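Local atomic coordinates of cytochrome C-type biogenesis protein ccmF (Thermus thermophilus, PDB entry 6ZMQ), a protein that binds heme in the membrane and, as a cytochrome c heme lyase, probably attaches heme to apocytochrome c during cytochrome c maturation. Residues A273-A278 with W290-V295. Residues are numbered along the deposited sequence; the frame is centred on the assembly and turned at random.
Sequences AFLHTA and WNFAFV. With HEM (protoporphyrin IX containing Fe), chain B.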
ATOM      1  N   ALA A 273      -8.397 -10.235  -1.891  1.00 35.04           N
ATOM      2  CA  ALA A 273      -9.064 -11.517  -2.142  1.00 30.77           C
ATOM      3  C   ALA A 273      -8.896 -12.390  -0.912  1.00 42.77           C
ATOM      4  O   ALA A 273      -9.823 -13.018  -0.452  1.00 45.68           O
ATOM      5  CB  ALA A 273      -8.411 -12.138  -3.328  1.00 31.16           C
ATOM      6  N   PHE A 274      -7.711 -12.339  -0.359  1.00 39.58           N
ATOM      7  CA  PHE A 274      -7.411 -13.144   0.835  1.00 38.65           C
ATOM      8  C   PHE A 274      -8.284 -12.698   1.991  1.00 43.72           C
ATOM      9  O   PHE A 274      -8.805 -13.520   2.640  1.00 55.12           O
ATOM     10  CB  PHE A 274      -5.938 -13.010   1.167  1.00 31.54           C
ATOM     11  CG  PHE A 274      -5.581 -13.517   2.520  1.00 25.51           C
ATOM     12  CD1 PHE A 274      -5.891 -14.788   2.875  1.00 39.43           C
ATOM     13  CD2 PHE A 274      -4.959 -12.706   3.423  1.00 33.32           C
ATOM     14  CE1 PHE A 274      -5.550 -15.238   4.125  1.00 59.39           C
ATOM     15  CE2 PHE A 274      -4.621 -13.154   4.672  1.00 48.20           C
ATOM     16  CZ  PHE A 274      -4.914 -14.426   5.023  1.00 59.34           C
ATOM     17  N   LEU A 275      -8.510 -11.411   2.153  1.00 41.41           N
ATOM     18  CA  LEU A 275      -9.335 -10.913   3.265  1.00 39.30           C
ATOM     19  C   LEU A 275     -10.739 -11.523   3.189  1.00 54.14           C
ATOM     20  O   LEU A 275     -11.246 -11.993   4.183  1.00 63.31           O
ATOM     21  CB  LEU A 275      -9.354  -9.402   3.089  1.00 21.67           C
ATOM     22  CG  LEU A 275      -9.712  -8.602   4.314  1.00 20.12           C
ATOM     23  CD1 LEU A 275      -9.441  -7.154   4.084  1.00 30.69           C
ATOM     24  CD2 LEU A 275     -11.164  -8.779   4.603  1.00 24.27           C
ATOM     25  N   HIS A 276     -11.331 -11.487   2.011  1.00 53.47           N
ATOM     26  CA  HIS A 276     -12.661 -12.074   1.784  1.00 53.09           C
ATOM     27  C   HIS A 276     -12.632 -13.591   1.994  1.00 61.79           C
ATOM     28  O   HIS A 276     -13.563 -14.063   2.566  1.00 73.07           O
ATOM     29  CB  HIS A 276     -13.201 -11.625   0.422  1.00 46.53           C
ATOM     30  CG  HIS A 276     -13.634 -10.201   0.368  1.00 38.53           C
ATOM     31  ND1 HIS A 276     -12.864  -9.190   0.805  1.00 32.01           N
ATOM     32  CD2 HIS A 276     -14.748  -9.630  -0.084  1.00 36.86           C
ATOM     33  CE1 HIS A 276     -13.495  -8.068   0.645  1.00 35.60           C
ATOM     34  NE2 HIS A 276     -14.645  -8.302   0.123  1.00 34.06           N
ATOM     35  N   THR A 277     -11.633 -14.339   1.527  1.00 53.53           N
ATOM     36  CA  THR A 277     -11.635 -15.791   1.736  1.00 43.17           C
ATOM     37  C   THR A 277     -11.425 -16.090   3.220  1.00 31.41           C
ATOM     38  O   THR A 277     -11.973 -17.058   3.693  1.00 30.74           O
ATOM     39  CB  THR A 277     -10.910 -16.478   0.584  1.00 40.76           C
ATOM     40  OG1 THR A 277      -9.530 -16.232   0.737  1.00 56.01           O
ATOM     41  CG2 THR A 277     -11.293 -15.864  -0.725  1.00 23.09           C
ATOM     42  N   ALA A 278     -10.608 -15.297   3.911  1.00 30.05           N
ATOM     43  CA  ALA A 278     -10.368 -15.532   5.338  1.00 31.19           C
ATOM     44  C   ALA A 278     -11.671 -15.295   6.044  1.00 43.25           C
ATOM     45  O   ALA A 278     -12.026 -16.103   6.811  1.00 62.30           O
ATOM     46  CB  ALA A 278      -9.319 -14.613   5.860  1.00 27.07           C
ATOM     47  N   TRP A 290      -7.958 -22.016  -0.927  1.00 33.18           N
ATOM     48  CA  TRP A 290      -7.740 -20.705  -1.524  1.00 29.98           C
ATOM     49  C   TRP A 290      -7.182 -19.721  -0.519  1.00 44.28           C
ATOM     50  O   TRP A 290      -6.499 -18.774  -0.907  1.00 65.57           O
ATOM     51  CB  TRP A 290      -9.043 -20.173  -2.115  1.00 26.49           C
ATOM     52  CG  TRP A 290      -9.443 -20.906  -3.349  1.00 33.39           C
ATOM     53  CD1 TRP A 290     -10.587 -21.625  -3.523  1.00 31.36           C
ATOM     54  CD2 TRP A 290      -8.722 -20.988  -4.591  1.00 56.01           C
ATOM     55  NE1 TRP A 290     -10.617 -22.167  -4.783  1.00 35.08           N
ATOM     56  CE2 TRP A 290      -9.486 -21.790  -5.458  1.00 53.17           C
ATOM     57  CE3 TRP A 290      -7.506 -20.462  -5.055  1.00 73.43           C
ATOM     58  CZ2 TRP A 290      -9.073 -22.084  -6.754  1.00 65.11           C
ATOM     59  CZ3 TRP A 290      -7.101 -20.757  -6.335  1.00 75.04           C
ATOM     60  CH2 TRP A 290      -7.882 -21.555  -7.173  1.00 72.13           C
ATOM     61  N   ASN A 291      -7.435 -19.950   0.771  1.00 40.71           N
ATOM     62  CA  ASN A 291      -6.888 -19.070   1.789  1.00 28.72           C
ATOM     63  C   ASN A 291      -5.398 -19.260   1.946  1.00 35.67           C
ATOM     64  O   ASN A 291      -4.671 -18.264   2.026  1.00 59.29           O
ATOM     65  CB  ASN A 291      -7.563 -19.310   3.125  1.00 32.41           C
ATOM     66  CG  ASN A 291      -8.618 -18.318   3.383  1.00 40.09           C
ATOM     67  OD1 ASN A 291      -8.365 -17.131   3.266  1.00 36.22           O
ATOM     68  ND2 ASN A 291      -9.817 -18.779   3.734  1.00 46.38           N
ATOM     69  N   PHE A 292      -4.944 -20.524   1.959  1.00 31.00           N
ATOM     70  CA  PHE A 292      -3.518 -20.845   1.974  1.00 32.53           C
ATOM     71  C   PHE A 292      -2.825 -20.284   0.734  1.00 34.69           C
ATOM     72  O   PHE A 292      -1.768 -19.631   0.843  1.00 37.55           O
ATOM     73  CB  PHE A 292      -3.328 -22.366   2.039  1.00 35.80           C
ATOM     74  CG  PHE A 292      -3.616 -22.982   3.386  1.00 35.68           C
ATOM     75  CD1 PHE A 292      -3.200 -22.364   4.559  1.00 43.12           C
ATOM     76  CD2 PHE A 292      -4.256 -24.215   3.473  1.00 29.32           C
ATOM     77  CE1 PHE A 292      -3.448 -22.943   5.802  1.00 41.20           C
ATOM     78  CE2 PHE A 292      -4.542 -24.780   4.710  1.00 36.40           C
ATOM     79  CZ  PHE A 292      -4.126 -24.144   5.879  1.00 42.76           C
ATOM     80  N   ALA A 293      -3.456 -20.477  -0.443  1.00 25.94           N
ATOM     81  CA  ALA A 293      -2.940 -19.936  -1.703  1.00 22.77           C
ATOM     82  C   ALA A 293      -2.846 -18.412  -1.673  1.00 28.98           C
ATOM     83  O   ALA A 293      -1.809 -17.837  -2.032  1.00 39.25           O
ATOM     84  CB  ALA A 293      -3.825 -20.391  -2.865  1.00 22.58           C
ATOM     85  N   PHE A 294      -3.898 -17.745  -1.184  1.00 30.71           N
ATOM     86  CA  PHE A 294      -3.945 -16.293  -1.232  1.00 26.25           C
ATOM     87  C   PHE A 294      -3.003 -15.658  -0.218  1.00 29.48           C
ATOM     88  O   PHE A 294      -2.415 -14.615  -0.512  1.00 37.34           O
ATOM     89  CB  PHE A 294      -5.371 -15.788  -1.029  1.00 26.57           C
ATOM     90  CG  PHE A 294      -6.232 -15.895  -2.256  1.00 30.71           C
ATOM     91  CD1 PHE A 294      -5.666 -15.797  -3.518  1.00 34.22           C
ATOM     92  CD2 PHE A 294      -7.608 -16.067  -2.153  1.00 39.87           C
ATOM     93  CE1 PHE A 294      -6.449 -15.898  -4.659  1.00 44.53           C
ATOM     94  CE2 PHE A 294      -8.402 -16.165  -3.291  1.00 48.08           C
ATOM     95  CZ  PHE A 294      -7.818 -16.081  -4.545  1.00 48.35           C
ATOM     96  N   VAL A 295      -2.832 -16.257   0.966  1.00 24.61           N
ATOM     97  CA  VAL A 295      -1.920 -15.646   1.934  1.00 35.21           C
ATOM     98  C   VAL A 295      -0.465 -15.858   1.510  1.00 50.20           C
ATOM     99  O   VAL A 295       0.370 -14.961   1.693  1.00 63.12           O
ATOM    100  CB  VAL A 295      -2.192 -16.134   3.374  1.00 35.74           C
ATOM    101  CG1 VAL A 295      -1.913 -17.593   3.555  1.00 30.26           C
ATOM    102  CG2 VAL A 295      -1.429 -15.277   4.412  1.00 38.08           C
TER
HETATM  103  CHA HEM B 701     -16.038  -7.219   4.372  1.00 41.84           C
HETATM  104  CHB HEM B 701     -18.200  -8.772   0.259  1.00 49.80           C
HETATM  105  CHC HEM B 701     -14.972  -6.186  -2.396  1.00 46.41           C
HETATM  106  CHD HEM B 701     -13.201  -4.332   1.753  1.00 48.24           C
HETATM  107  C1A HEM B 701     -16.869  -7.843   3.455  1.00 51.28           C
HETATM  108  C2A HEM B 701     -17.901  -8.745   3.833  1.00 53.30           C
HETATM  109  C3A HEM B 701     -18.506  -9.183   2.692  1.00 47.51           C
HETATM  110  C4A HEM B 701     -17.869  -8.575   1.595  1.00 50.50           C
HETATM  111  CMA HEM B 701     -19.652 -10.149   2.598  1.00 41.61           C
HETATM  112  CAA HEM B 701     -18.281  -9.153   5.248  1.00 48.22           C
HETATM  113  CBA HEM B 701     -19.135  -8.078   5.944  1.00 48.79           C
HETATM  114  CGA HEM B 701     -20.458  -7.887   5.245  1.00 68.38           C
HETATM  115  O1A HEM B 701     -20.744  -6.773   4.749  1.00 78.58           O
HETATM  116  O2A HEM B 701     -21.263  -8.843   5.164  1.00 74.03           O
HETATM  117  C1B HEM B 701     -17.463  -8.198  -0.799  1.00 37.54           C
HETATM  118  C2B HEM B 701     -17.653  -8.552  -2.155  1.00 38.85           C
HETATM  119  C3B HEM B 701     -16.765  -7.844  -2.906  1.00 42.30           C
HETATM  120  C4B HEM B 701     -15.979  -7.045  -1.966  1.00 36.59           C
HETATM  121  CMB HEM B 701     -18.661  -9.521  -2.688  1.00 38.20           C
HETATM  122  CAB HEM B 701     -16.579  -7.874  -4.361  1.00 56.09           C
HETATM  123  CBB HEM B 701     -15.479  -8.763  -4.826  1.00 57.44           C
HETATM  124  C1C HEM B 701     -14.276  -5.405  -1.499  1.00 32.81           C
HETATM  125  C2C HEM B 701     -13.452  -4.332  -1.840  1.00 22.09           C
HETATM  126  C3C HEM B 701     -12.970  -3.829  -0.656  1.00 20.59           C
HETATM  127  C4C HEM B 701     -13.500  -4.581   0.418  1.00 30.76           C
HETATM  128  CMC HEM B 701     -13.118  -3.804  -3.211  1.00 20.80           C
HETATM  129  CAC HEM B 701     -12.056  -2.706  -0.538  1.00 20.41           C
HETATM  130  CBC HEM B 701     -12.585  -1.358  -0.230  1.00 27.00           C
HETATM  131  C1D HEM B 701     -13.770  -4.997   2.850  1.00 45.53           C
HETATM  132  C2D HEM B 701     -13.370  -4.816   4.250  1.00 45.29           C
HETATM  133  C3D HEM B 701     -14.159  -5.621   4.998  1.00 46.44           C
HETATM  134  C4D HEM B 701     -15.057  -6.291   4.030  1.00 40.51           C
HETATM  135  CMD HEM B 701     -12.283  -3.908   4.756  1.00 40.02           C
HETATM  136  CAD HEM B 701     -14.131  -5.793   6.508  1.00 47.46           C
HETATM  137  CBD HEM B 701     -13.465  -7.133   6.845  1.00 52.06           C
HETATM  138  CGD HEM B 701     -13.245  -7.374   8.320  1.00 47.94           C
HETATM  139  O1D HEM B 701     -13.969  -8.170   8.961  1.00 41.28           O
HETATM  140  O2D HEM B 701     -12.315  -6.793   8.907  1.00 49.50           O
HETATM  141  NA  HEM B 701     -16.865  -7.776   2.075  1.00 63.47           N
HETATM  142  NB  HEM B 701     -16.446  -7.314  -0.738  1.00 39.48           N
HETATM  143  NC  HEM B 701     -14.323  -5.522  -0.137  1.00 40.47           N
HETATM  144  ND  HEM B 701     -14.761  -5.865   2.798  1.00 57.77           N
HETATM  145 FE   HEM B 701     -15.696  -6.500   1.029  1.00 52.30          FE
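Residues 273-278 and 290-295 are turns of two successive helices, 266-284 and 288-307, which form a helical hairpin. The segments run nearly antiparallel, at 152°, with their axes 8.9 Å apart. F274 lies opposite F294 (CA to CA 5.1 Å), and T277 opposite N291 (5.8 Å). N291 makes the polar link. N291 ND2 donates to the backbone O of T277 (2.8 Å), and N291 OD1 accepts from T277 OG1 (2.9 Å). Apolar packing continues from this pair toward A273 and V295. A273 CB sits over the face of the F294 ring in a CH-pi contact, 4.1 Å from its centroid. V295 CB lies likewise over the face of the F274 ring, 3.8 Å from its centroid. Away from this interface, H276 NE2 binds the heme FE at 2.3 Å, and H510 supplies the second axial ligand. L275 CD2 touches heme CBD at 3.6 Å. The ligand-bearing helix thus has heme on one side and the next helix on another. Two buried hydrogen bonds beside an apolar seam tie that neighbour to T277, the residue following the axial histidine.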